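Amine oxidase domain-containing protein (Pyrococcus furiosus, PDB 3NRN) probably acts as an oxidoreductase of the flavin-containing amine oxidase family and binds adenosine monophosphate in its nucleotide pocket. Local coordinates at residues Phe232-Asn238 and Glu373-Gly378; Ile270-Leu274 and Ala329-Trp334; Ile294-Pro300 and Leu314-Ala320. All coordinates share one frame; numbering follows the deposited sequence.

Contact 1 (Phe232-Asn238 and Glu373-Gly378); sequences FDVAISN and EVLVVG. With AMP (adenosine monophosphate), chain B.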
loop_
_atom_site.group_PDB
_atom_site.type_symbol
_atom_site.label_atom_id
_atom_site.label_comp_id
_atom_site.label_asym_id
_atom_site.label_seq_id
_atom_site.Cartn_x
_atom_site.Cartn_y
_atom_site.Cartn_z
ATOM N N PHE A 232 -27.541 5.517 7.581
ATOM C CA PHE A 232 -26.772 5.821 6.383
ATOM C C PHE A 232 -27.482 5.460 5.082
ATOM O O PHE A 232 -28.365 4.600 5.062
ATOM C CB PHE A 232 -25.428 5.075 6.434
ATOM C CG PHE A 232 -25.556 3.568 6.305
ATOM C CD1 PHE A 232 -25.658 2.963 5.054
ATOM C CD2 PHE A 232 -25.586 2.760 7.440
ATOM C CE1 PHE A 232 -25.785 1.572 4.940
ATOM C CE2 PHE A 232 -25.715 1.384 7.336
ATOM C CZ PHE A 232 -25.813 0.787 6.080
ATOM N N ASP A 233 -27.090 6.132 4.000
ATOM C CA ASP A 233 -27.629 5.830 2.672
ATOM C C ASP A 233 -26.612 4.865 2.061
ATOM O O ASP A 233 -26.960 3.947 1.324
ATOM C CB ASP A 233 -27.746 7.105 1.828
ATOM C CG ASP A 233 -28.818 8.048 2.354
ATOM O OD1 ASP A 233 -29.964 7.591 2.539
ATOM O OD2 ASP A 233 -28.520 9.237 2.589
ATOM N N VAL A 234 -25.346 5.088 2.413
ATOM C CA VAL A 234 -24.232 4.273 1.969
ATOM C C VAL A 234 -23.219 4.152 3.109
ATOM O O VAL A 234 -23.001 5.098 3.867
ATOM C CB VAL A 234 -23.523 4.904 0.743
ATOM C CG1 VAL A 234 -22.180 4.235 0.517
ATOM C CG2 VAL A 234 -24.390 4.741 -0.497
ATOM N N ALA A 235 -22.613 2.979 3.230
ATOM C CA ALA A 235 -21.612 2.741 4.258
ATOM C C ALA A 235 -20.322 2.307 3.570
ATOM O O ALA A 235 -20.343 1.425 2.707
ATOM C CB ALA A 235 -22.092 1.654 5.223
ATOM N N ILE A 236 -19.208 2.934 3.941
ATOM C CA ILE A 236 -17.910 2.590 3.369
ATOM C C ILE A 236 -17.053 1.965 4.463
ATOM O O ILE A 236 -16.672 2.631 5.428
ATOM C CB ILE A 236 -17.157 3.833 2.831
ATOM C CG1 ILE A 236 -17.977 4.515 1.730
ATOM C CG2 ILE A 236 -15.772 3.424 2.323
ATOM C CD1 ILE A 236 -18.333 3.625 0.566
ATOM N N SER A 237 -16.744 0.684 4.312
ATOM C CA SER A 237 -15.927 0.001 5.303
ATOM C C SER A 237 -14.450 -0.017 4.919
ATOM O O SER A 237 -14.084 -0.442 3.827
ATOM C CB SER A 237 -16.418 -1.436 5.503
ATOM O OG SER A 237 -15.685 -2.070 6.539
ATOM N N ASN A 238 -13.605 0.450 5.827
ATOM C CA ASN A 238 -12.165 0.477 5.593
ATOM C C ASN A 238 -11.518 -0.485 6.589
ATOM O O ASN A 238 -10.351 -0.333 6.947
ATOM C CB ASN A 238 -11.648 1.907 5.796
ATOM C CG ASN A 238 -10.177 2.070 5.445
ATOM O OD1 ASN A 238 -9.637 1.398 4.555
ATOM N ND2 ASN A 238 -9.530 2.991 6.125
ATOM N N GLU A 373 -24.922 -1.492 -0.925
ATOM C CA GLU A 373 -25.172 -0.436 0.059
ATOM C C GLU A 373 -23.966 -0.278 0.973
ATOM O O GLU A 373 -23.789 0.754 1.621
ATOM C CB GLU A 373 -26.417 -0.751 0.904
ATOM C CG GLU A 373 -26.363 -2.067 1.674
ATOM C CD GLU A 373 -26.888 -3.258 0.869
ATOM O OE1 GLU A 373 -26.338 -3.552 -0.215
ATOM O OE2 GLU A 373 -27.857 -3.903 1.328
ATOM N N VAL A 374 -23.154 -1.327 1.036
ATOM C CA VAL A 374 -21.939 -1.309 1.838
ATOM C C VAL A 374 -20.828 -1.787 0.929
ATOM O O VAL A 374 -20.959 -2.833 0.291
ATOM C CB VAL A 374 -22.005 -2.276 3.046
ATOM C CG1 VAL A 374 -20.702 -2.216 3.822
ATOM C CG2 VAL A 374 -23.175 -1.918 3.942
ATOM N N LEU A 375 -19.749 -1.014 0.863
ATOM C CA LEU A 375 -18.599 -1.370 0.040
ATOM C C LEU A 375 -17.345 -1.372 0.890
ATOM O O LEU A 375 -17.281 -0.718 1.927
ATOM C CB LEU A 375 -18.419 -0.386 -1.119
ATOM C CG LEU A 375 -19.548 -0.270 -2.143
ATOM C CD1 LEU A 375 -19.086 0.646 -3.268
ATOM C CD2 LEU A 375 -19.923 -1.654 -2.691
ATOM N N VAL A 376 -16.343 -2.105 0.437
ATOM C CA VAL A 376 -15.080 -2.212 1.156
ATOM C C VAL A 376 -13.955 -1.498 0.411
ATOM O O VAL A 376 -13.825 -1.643 -0.805
ATOM C CB VAL A 376 -14.691 -3.710 1.331
ATOM C CG1 VAL A 376 -13.266 -3.842 1.885
ATOM C CG2 VAL A 376 -15.679 -4.394 2.256
ATOM N N VAL A 377 -13.163 -0.704 1.128
ATOM C CA VAL A 377 -12.012 -0.033 0.519
ATOM C C VAL A 377 -10.839 -0.247 1.459
ATOM O O VAL A 377 -11.044 -0.615 2.622
ATOM C CB VAL A 377 -12.224 1.498 0.301
ATOM C CG1 VAL A 377 -13.407 1.731 -0.631
ATOM C CG2 VAL A 377 -12.425 2.218 1.642
ATOM N N GLY A 378 -9.624 -0.004 0.964
ATOM C CA GLY A 378 -8.435 -0.210 1.771
ATOM C C GLY A 378 -7.686 -1.434 1.254
ATOM O O GLY A 378 -7.942 -1.894 0.139
HETATM P P AMP B . -6.129 0.642 7.972
HETATM O O1P AMP B . -7.109 0.673 6.816
HETATM O O2P AMP B . -5.939 -0.801 8.432
HETATM O O3P AMP B . -4.913 1.455 7.770
HETATM O "O5'" AMP B . -7.057 1.306 9.093
HETATM C "C5'" AMP B . -8.405 0.849 9.252
HETATM C "C4'" AMP B . -8.903 1.677 10.429
HETATM O "O4'" AMP B . -10.086 1.115 11.006
HETATM C "C3'" AMP B . -7.902 1.828 11.563
HETATM O "O3'" AMP B . -7.785 3.254 11.742
HETATM C "C2'" AMP B . -8.606 1.125 12.742
HETATM O "O2'" AMP B . -8.338 1.659 14.054
HETATM C "C1'" AMP B . -10.060 1.356 12.375
HETATM N N9 AMP B . -11.005 0.331 12.860
HETATM C C8 AMP B . -10.823 -1.015 12.901
HETATM N N7 AMP B . -11.963 -1.618 13.333
HETATM C C5 AMP B . -12.889 -0.661 13.491
HETATM C C6 AMP B . -14.289 -0.651 13.935
HETATM N N6 AMP B . -14.876 -1.833 14.268
HETATM N N1 AMP B . -14.906 0.555 13.975
HETATM C C2 AMP B . -14.270 1.714 13.586
HETATM N N3 AMP B . -12.964 1.791 13.221
HETATM C C4 AMP B . -12.262 0.633 13.173
#
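Ala235 and Leu375 belong to the parallel pairing of strands 234-237 and 374-376. Four N-H...O=C bonds zip them together. Ala235 N gives to Glu373 O at 3.0 Å, and Ala235 O takes Leu375 N. One step on, Ser237 N reaches Leu375 O at 2.8 Å, while Ser237 O receives Val377 N at 2.9 Å. All are straight, and CA-H...O contacts such as Val374 CA to Ala235 O, 3.3 Å, lie alongside them.

The apolar contacts fall on both faces of the sheet. On the Ala235 face, Ala235 CB meets Val374 CG2 at 3.9 Å and, on a separate side, lies over the centre of the Phe232 ring. On the other face Ile236 CG2, set anti to the backbone N, is thereby turned to Val377 CG2 at 3.6 Å, the two side chains crossing obliquely; helix 388-402 packs on Val377 and Leu375. The polar end of Ser237, on the Ala235 face, is hydrogen-bonded to Thr244 of helix 241-248.

Asn238, just after the strand, lies beside AMP, its carbonyl O 3.2 Å from AMP C5'. Strand 374-376 is the outermost of a five-stranded parallel sheet of Rossmann type, in strand order 3-2-1-4-5. Main-chain bonds set the register, with apolar side chains on both faces, and this leads Asn238 to the nucleotide at the C-terminal end of strand 234-237.

Contact 2 (Ile270-Leu274 and Ala329-Trp334); sequences IKFNL and AIEKGW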
loop_
_atom_site.group_PDB
_atom_site.type_symbol
_atom_site.label_atom_id
_atom_site.label_comp_id
_atom_site.label_asym_id
_atom_site.label_seq_id
_atom_site.Cartn_x
_atom_site.Cartn_y
_atom_site.Cartn_z
ATOM N N ILE A 270 7.951 -7.674 7.533
ATOM C CA ILE A 270 8.735 -7.098 8.604
ATOM C C ILE A 270 9.408 -5.844 8.085
ATOM O O ILE A 270 9.948 -5.827 6.978
ATOM C CB ILE A 270 9.813 -8.089 9.139
ATOM C CG1 ILE A 270 9.132 -9.318 9.749
ATOM C CG2 ILE A 270 10.678 -7.402 10.194
ATOM C CD1 ILE A 270 10.065 -10.264 10.478
ATOM N N LYS A 271 9.344 -4.789 8.887
ATOM C CA LYS A 271 9.950 -3.514 8.544
ATOM C C LYS A 271 11.116 -3.240 9.479
ATOM O O LYS A 271 11.008 -3.415 10.692
ATOM C CB LYS A 271 8.924 -2.390 8.665
ATOM C CG LYS A 271 8.262 -2.000 7.353
ATOM C CD LYS A 271 7.060 -1.101 7.590
ATOM C CE LYS A 271 7.418 0.135 8.408
ATOM N NZ LYS A 271 6.177 0.850 8.836
ATOM N N PHE A 272 12.232 -2.820 8.902
ATOM C CA PHE A 272 13.426 -2.511 9.670
ATOM C C PHE A 272 13.713 -1.023 9.573
ATOM O O PHE A 272 13.894 -0.484 8.485
ATOM C CB PHE A 272 14.617 -3.312 9.131
ATOM C CG PHE A 272 14.486 -4.795 9.337
ATOM C CD1 PHE A 272 14.977 -5.395 10.491
ATOM C CD2 PHE A 272 13.831 -5.587 8.396
ATOM C CE1 PHE A 272 14.819 -6.765 10.708
ATOM C CE2 PHE A 272 13.668 -6.957 8.604
ATOM C CZ PHE A 272 14.162 -7.546 9.762
ATOM N N ASN A 273 13.736 -0.359 10.719
ATOM C CA ASN A 273 14.020 1.068 10.765
ATOM C C ASN A 273 15.463 1.171 11.259
ATOM O O ASN A 273 15.757 0.810 12.397
ATOM C CB ASN A 273 13.051 1.749 11.732
ATOM C CG ASN A 273 11.588 1.545 11.336
ATOM O OD1 ASN A 273 11.093 2.184 10.411
ATOM N ND2 ASN A 273 10.901 0.640 12.028
ATOM N N LEU A 274 16.354 1.652 10.396
ATOM C CA LEU A 274 17.778 1.751 10.714
ATOM C C LEU A 274 18.299 3.186 10.761
ATOM O O LEU A 274 18.093 3.960 9.829
ATOM C CB LEU A 274 18.579 0.957 9.673
ATOM C CG LEU A 274 20.084 0.761 9.874
ATOM C CD1 LEU A 274 20.322 -0.229 11.007
ATOM C CD2 LEU A 274 20.708 0.238 8.584
ATOM N N ALA A 329 13.900 -14.300 11.614
ATOM C CA ALA A 329 13.801 -13.368 10.496
ATOM C C ALA A 329 14.316 -11.986 10.880
ATOM O O ALA A 329 15.080 -11.371 10.131
ATOM C CB ALA A 329 12.352 -13.278 10.026
ATOM N N ILE A 330 13.885 -11.488 12.036
ATOM C CA ILE A 330 14.330 -10.176 12.487
ATOM C C ILE A 330 15.847 -10.180 12.636
ATOM O O ILE A 330 16.520 -9.249 12.197
ATOM C CB ILE A 330 13.686 -9.784 13.833
ATOM C CG1 ILE A 330 12.190 -9.499 13.628
ATOM C CG2 ILE A 330 14.385 -8.555 14.407
ATOM C CD1 ILE A 330 11.441 -9.121 14.904
ATOM N N GLU A 331 16.371 -11.237 13.251
ATOM C CA GLU A 331 17.809 -11.396 13.452
ATOM C C GLU A 331 18.556 -11.425 12.119
ATOM O O GLU A 331 19.612 -10.813 11.978
ATOM C CB GLU A 331 18.100 -12.694 14.212
ATOM C CG GLU A 331 18.035 -12.581 15.721
ATOM C CD GLU A 331 18.265 -13.915 16.408
ATOM O OE1 GLU A 331 19.214 -14.626 16.017
ATOM O OE2 GLU A 331 17.501 -14.251 17.342
ATOM N N LYS A 332 18.012 -12.154 11.152
ATOM C CA LYS A 332 18.636 -12.251 9.840
ATOM C C LYS A 332 18.523 -10.900 9.154
ATOM O O LYS A 332 19.387 -10.525 8.359
ATOM C CB LYS A 332 17.939 -13.320 8.994
ATOM C CG LYS A 332 18.633 -13.639 7.677
ATOM C CD LYS A 332 20.017 -14.228 7.915
ATOM C CE LYS A 332 20.702 -14.599 6.609
ATOM N NZ LYS A 332 22.073 -15.146 6.837
ATOM N N GLY A 333 17.455 -10.170 9.476
ATOM C CA GLY A 333 17.239 -8.865 8.882
ATOM C C GLY A 333 18.293 -7.867 9.315
ATOM O O GLY A 333 18.879 -7.176 8.484
ATOM N N TRP A 334 18.537 -7.785 10.618
ATOM C CA TRP A 334 19.541 -6.859 11.131
ATOM C C TRP A 334 20.945 -7.291 10.680
ATOM O O TRP A 334 21.834 -6.458 10.493
ATOM C CB TRP A 334 19.470 -6.794 12.659
ATOM C CG TRP A 334 18.199 -6.187 13.207
ATOM C CD1 TRP A 334 17.346 -6.758 14.104
ATOM C CD2 TRP A 334 17.688 -4.863 12.958
ATOM N NE1 TRP A 334 16.344 -5.880 14.436
ATOM C CE2 TRP A 334 16.529 -4.708 13.748
ATOM C CE3 TRP A 334 18.101 -3.796 12.147
ATOM C CZ2 TRP A 334 15.772 -3.526 13.754
ATOM C CZ3 TRP A 334 17.350 -2.617 12.152
ATOM C CH2 TRP A 334 16.197 -2.495 12.954
#
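Helix-on-sheet packing in the domain built round the seven-stranded mixed sheet brings Phe272 of strand 269-277 against Gly333 and Trp334 of helix 326-340. The short segments run at 38° to each other, with axes 9.7 Å apart, and no hydrogen bond joins them; the contact is aromatic and aliphatic. Phe272 is the wedge. Its CG lies anti to the carbonyl carbon (chi1 -66°), which sends the ring out from the sheet toward the helix. There one ring face lies over the backbone of Gly333, with CZ only 3.5 Å from Gly333 CA. Glycine makes this possible, because a CB at that position would overlap the ring. At the rim, Phe272 CE1 comes to 3.4 Å from Ile330 O, a carbonyl that already accepts the helical bond from Trp334 N.

Trp334 takes the neighbouring part of the rim, at CD1. The two make a T-shaped (edge-to-face) pair, planes at 85° and centroids 5.0 Å apart for the six-membered ring of the indole. Phe272 CD1 stands over the centre of the indole face, 3.7 Å from Trp334 CE2.

Toward the start of the strand segment, Ile270 crosses Ile330 at about a right angle, and its CD1 touches Ala329 CB at 3.8 Å and Ile330 CG1. Met319 of the neighbouring strand 312-320 also packs on Ile270, Phe272 and Ala329, while Pro346 and Ala349 of strand 345-351 meet Trp334. At the far end Leu274 slides past the indole, its CD1 4.0 Å from Trp334 CZ3, and the Asn273 carbonyl O lies in the plane of the indole at its edge, 3.4 Å from Trp334 CH2.

Contact 3 (Ile294-Pro300 and Leu314-Ala320); sequences INGFNEP and LIMAHMA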
loop_
_atom_site.group_PDB
_atom_site.type_symbol
_atom_site.label_atom_id
_atom_site.label_comp_id
_atom_site.label_asym_id
_atom_site.label_seq_id
_atom_site.Cartn_x
_atom_site.Cartn_y
_atom_site.Cartn_z
ATOM N N ILE A 294 15.679 -9.816 3.039
ATOM C CA ILE A 294 15.147 -8.462 2.880
ATOM C C ILE A 294 14.865 -8.363 1.377
ATOM O O ILE A 294 15.586 -8.951 0.573
ATOM C CB ILE A 294 16.196 -7.364 3.243
ATOM C CG1 ILE A 294 16.503 -7.372 4.744
ATOM C CG2 ILE A 294 15.691 -5.990 2.805
ATOM C CD1 ILE A 294 15.315 -7.181 5.624
ATOM N N ASN A 295 13.827 -7.625 0.998
ATOM C CA ASN A 295 13.464 -7.493 -0.412
ATOM C C ASN A 295 13.944 -6.195 -1.033
ATOM O O ASN A 295 14.140 -6.108 -2.253
ATOM C CB ASN A 295 11.944 -7.595 -0.562
ATOM C CG ASN A 295 11.402 -8.903 -0.038
ATOM O OD1 ASN A 295 10.444 -8.928 0.730
ATOM N ND2 ASN A 295 12.018 -10.003 -0.452
ATOM N N GLY A 296 14.122 -5.184 -0.189
ATOM C CA GLY A 296 14.583 -3.895 -0.662
ATOM C C GLY A 296 14.527 -2.868 0.446
ATOM O O GLY A 296 14.014 -3.144 1.533
ATOM N N PHE A 297 15.061 -1.681 0.187
ATOM C CA PHE A 297 15.038 -0.630 1.190
ATOM C C PHE A 297 15.056 0.746 0.546
ATOM O O PHE A 297 15.404 0.887 -0.625
ATOM C CB PHE A 297 16.219 -0.789 2.163
ATOM C CG PHE A 297 17.579 -0.671 1.517
ATOM C CD1 PHE A 297 18.148 0.577 1.273
ATOM C CD2 PHE A 297 18.295 -1.814 1.164
ATOM C CE1 PHE A 297 19.410 0.688 0.693
ATOM C CE2 PHE A 297 19.559 -1.716 0.580
ATOM C CZ PHE A 297 20.118 -0.458 0.344
ATOM N N ASN A 298 14.651 1.752 1.316
ATOM C CA ASN A 298 14.630 3.125 0.839
ATOM C C ASN A 298 15.233 4.032 1.910
ATOM O O ASN A 298 15.652 3.557 2.969
ATOM C CB ASN A 298 13.188 3.555 0.503
ATOM C CG ASN A 298 12.372 3.943 1.735
ATOM O OD1 ASN A 298 12.611 3.459 2.837
ATOM N ND2 ASN A 298 11.387 4.816 1.538
ATOM N N GLU A 299 15.274 5.328 1.624
ATOM C CA GLU A 299 15.831 6.318 2.545
ATOM C C GLU A 299 14.911 7.541 2.527
ATOM O O GLU A 299 15.216 8.559 1.907
ATOM C CB GLU A 299 17.244 6.685 2.081
ATOM C CG GLU A 299 17.966 7.713 2.927
ATOM C CD GLU A 299 19.431 7.834 2.537
ATOM O OE1 GLU A 299 20.288 7.228 3.214
ATOM O OE2 GLU A 299 19.722 8.522 1.540
ATOM N N PRO A 300 13.772 7.454 3.233
ATOM C CA PRO A 300 12.772 8.526 3.314
ATOM C C PRO A 300 13.273 9.926 3.662
ATOM O O PRO A 300 12.724 10.916 3.178
ATOM C CB PRO A 300 11.760 7.981 4.328
ATOM C CG PRO A 300 12.591 7.106 5.204
ATOM C CD PRO A 300 13.490 6.397 4.221
ATOM N N LEU A 314 17.678 8.152 7.930
ATOM C CA LEU A 314 16.709 7.111 8.228
ATOM C C LEU A 314 16.599 6.117 7.076
ATOM O O LEU A 314 16.301 6.490 5.945
ATOM C CB LEU A 314 15.342 7.741 8.526
ATOM C CG LEU A 314 14.133 6.821 8.736
ATOM C CD1 LEU A 314 14.473 5.718 9.729
ATOM C CD2 LEU A 314 12.946 7.646 9.233
ATOM N N ILE A 315 16.869 4.849 7.370
ATOM C CA ILE A 315 16.785 3.792 6.371
ATOM C C ILE A 315 15.647 2.856 6.762
ATOM O O ILE A 315 15.534 2.465 7.924
ATOM C CB ILE A 315 18.097 2.970 6.303
ATOM C CG1 ILE A 315 19.212 3.811 5.680
ATOM C CG2 ILE A 315 17.869 1.675 5.505
ATOM C CD1 ILE A 315 18.996 4.143 4.221
HETATM N N MSE A 316 14.800 2.512 5.797
HETATM C CA MSE A 316 13.685 1.603 6.052
HETATM C C MSE A 316 13.772 0.446 5.074
HETATM O O MSE A 316 13.794 0.654 3.860
HETATM C CB MSE A 316 12.332 2.313 5.876
HETATM C CG MSE A 316 11.936 3.291 6.995
HETATM SE SE MSE A 316 10.247 3.940 6.726
HETATM C CE MSE A 316 10.026 4.974 8.143
ATOM N N ALA A 317 13.831 -0.771 5.605
ATOM C CA ALA A 317 13.915 -1.962 4.771
ATOM C C ALA A 317 12.662 -2.799 4.952
ATOM O O ALA A 317 12.107 -2.881 6.050
ATOM C CB ALA A 317 15.150 -2.785 5.138
ATOM N N HIS A 318 12.235 -3.431 3.868
ATOM C CA HIS A 318 11.040 -4.264 3.865
ATOM C C HIS A 318 11.422 -5.717 3.644
ATOM O O HIS A 318 12.259 -6.021 2.800
ATOM C CB HIS A 318 10.098 -3.799 2.748
ATOM C CG HIS A 318 8.912 -4.690 2.534
ATOM N ND1 HIS A 318 8.999 -5.913 1.904
ATOM C CD2 HIS A 318 7.607 -4.527 2.855
ATOM C CE1 HIS A 318 7.800 -6.462 1.842
ATOM N NE2 HIS A 318 6.937 -5.641 2.413
HETATM N N MSE A 319 10.802 -6.609 4.409
HETATM C CA MSE A 319 11.064 -8.036 4.288
HETATM C C MSE A 319 9.734 -8.774 4.285
HETATM O O MSE A 319 8.949 -8.646 5.224
HETATM C CB MSE A 319 11.917 -8.544 5.471
HETATM C CG MSE A 319 12.210 -10.065 5.450
HETATM SE SE MSE A 319 12.807 -10.821 7.027
HETATM C CE MSE A 319 11.298 -11.268 7.743
ATOM N N ALA A 320 9.470 -9.523 3.221
ATOM C CA ALA A 320 8.254 -10.323 3.154
ATOM C C ALA A 320 8.542 -11.497 4.099
ATOM O O ALA A 320 9.542 -12.200 3.936
ATOM C CB ALA A 320 8.030 -10.818 1.727
HETATM O O HOH W 1 11.475 -11.969 2.103
#
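Phe297 and Ala317 form a non-hydrogen-bonded antiparallel pair, flanked by the hydrogen-bonded pairs Gly296-His318 and Asn298-Met316. Asn298 N gives to Met316 O at 2.9 Å, and Met316 N to Asn298 O. His318 N binds Gly296 O, and Asn295 N binds His318 O, both at 171°. Asn295 and Gly296 thus face the single residue His318, in the manner of a classic beta bulge. These are neighbouring strands of the mixed sheet; on the other side of strand 312-320 runs strand 269-277. At the bulge Asn295 CG is anti to the carbonyl carbon (chi1 -59°), which turns the amide to Ala320. Asn295 OD1 accepts Ala320 N at 2.7 Å, the donor tilted from the carbonyl plane, and OD1 also lies at the edge of the His318 ring. A leucine in its place would lack that acceptor and would probably leave Ala320 N without its mate. Asn298 lies alongside selenomethionine Met316, OD1 3.3 Å from Met316 CB, while ND2 bonds Leu54 O. On the opposite face Phe297 CB meets Ala317 CB at 3.7 Å. Beyond the strand, Pro300 CG sits 3.9 Å from Leu314 CG, crossing it at about a right angle.

How the contacts relate
Coming from the N terminus, the chain opens contact 1 at 232-238 and closes it only at 373-378, so the chain between, which includes the strands and helix of contacts 2 and 3, lies within that loop. Inside it, 270-274 opens contact 2, 294-300 meets 314-320 to close contact 3, and 329-334 then closes contact 2. The three are therefore nested, none crossing another. Contacts 2 and 3 touch: Ile270 N and Met319 O are probably hydrogen-bonded, as are Leu274 N and Ile315 O, joining strands 269-277 and 312-320 in the sheet on which helix 326-340 packs. Contact 1 stands apart, its nearest atoms about 15 Å from contact 3, on the opposite side of the chain's centre.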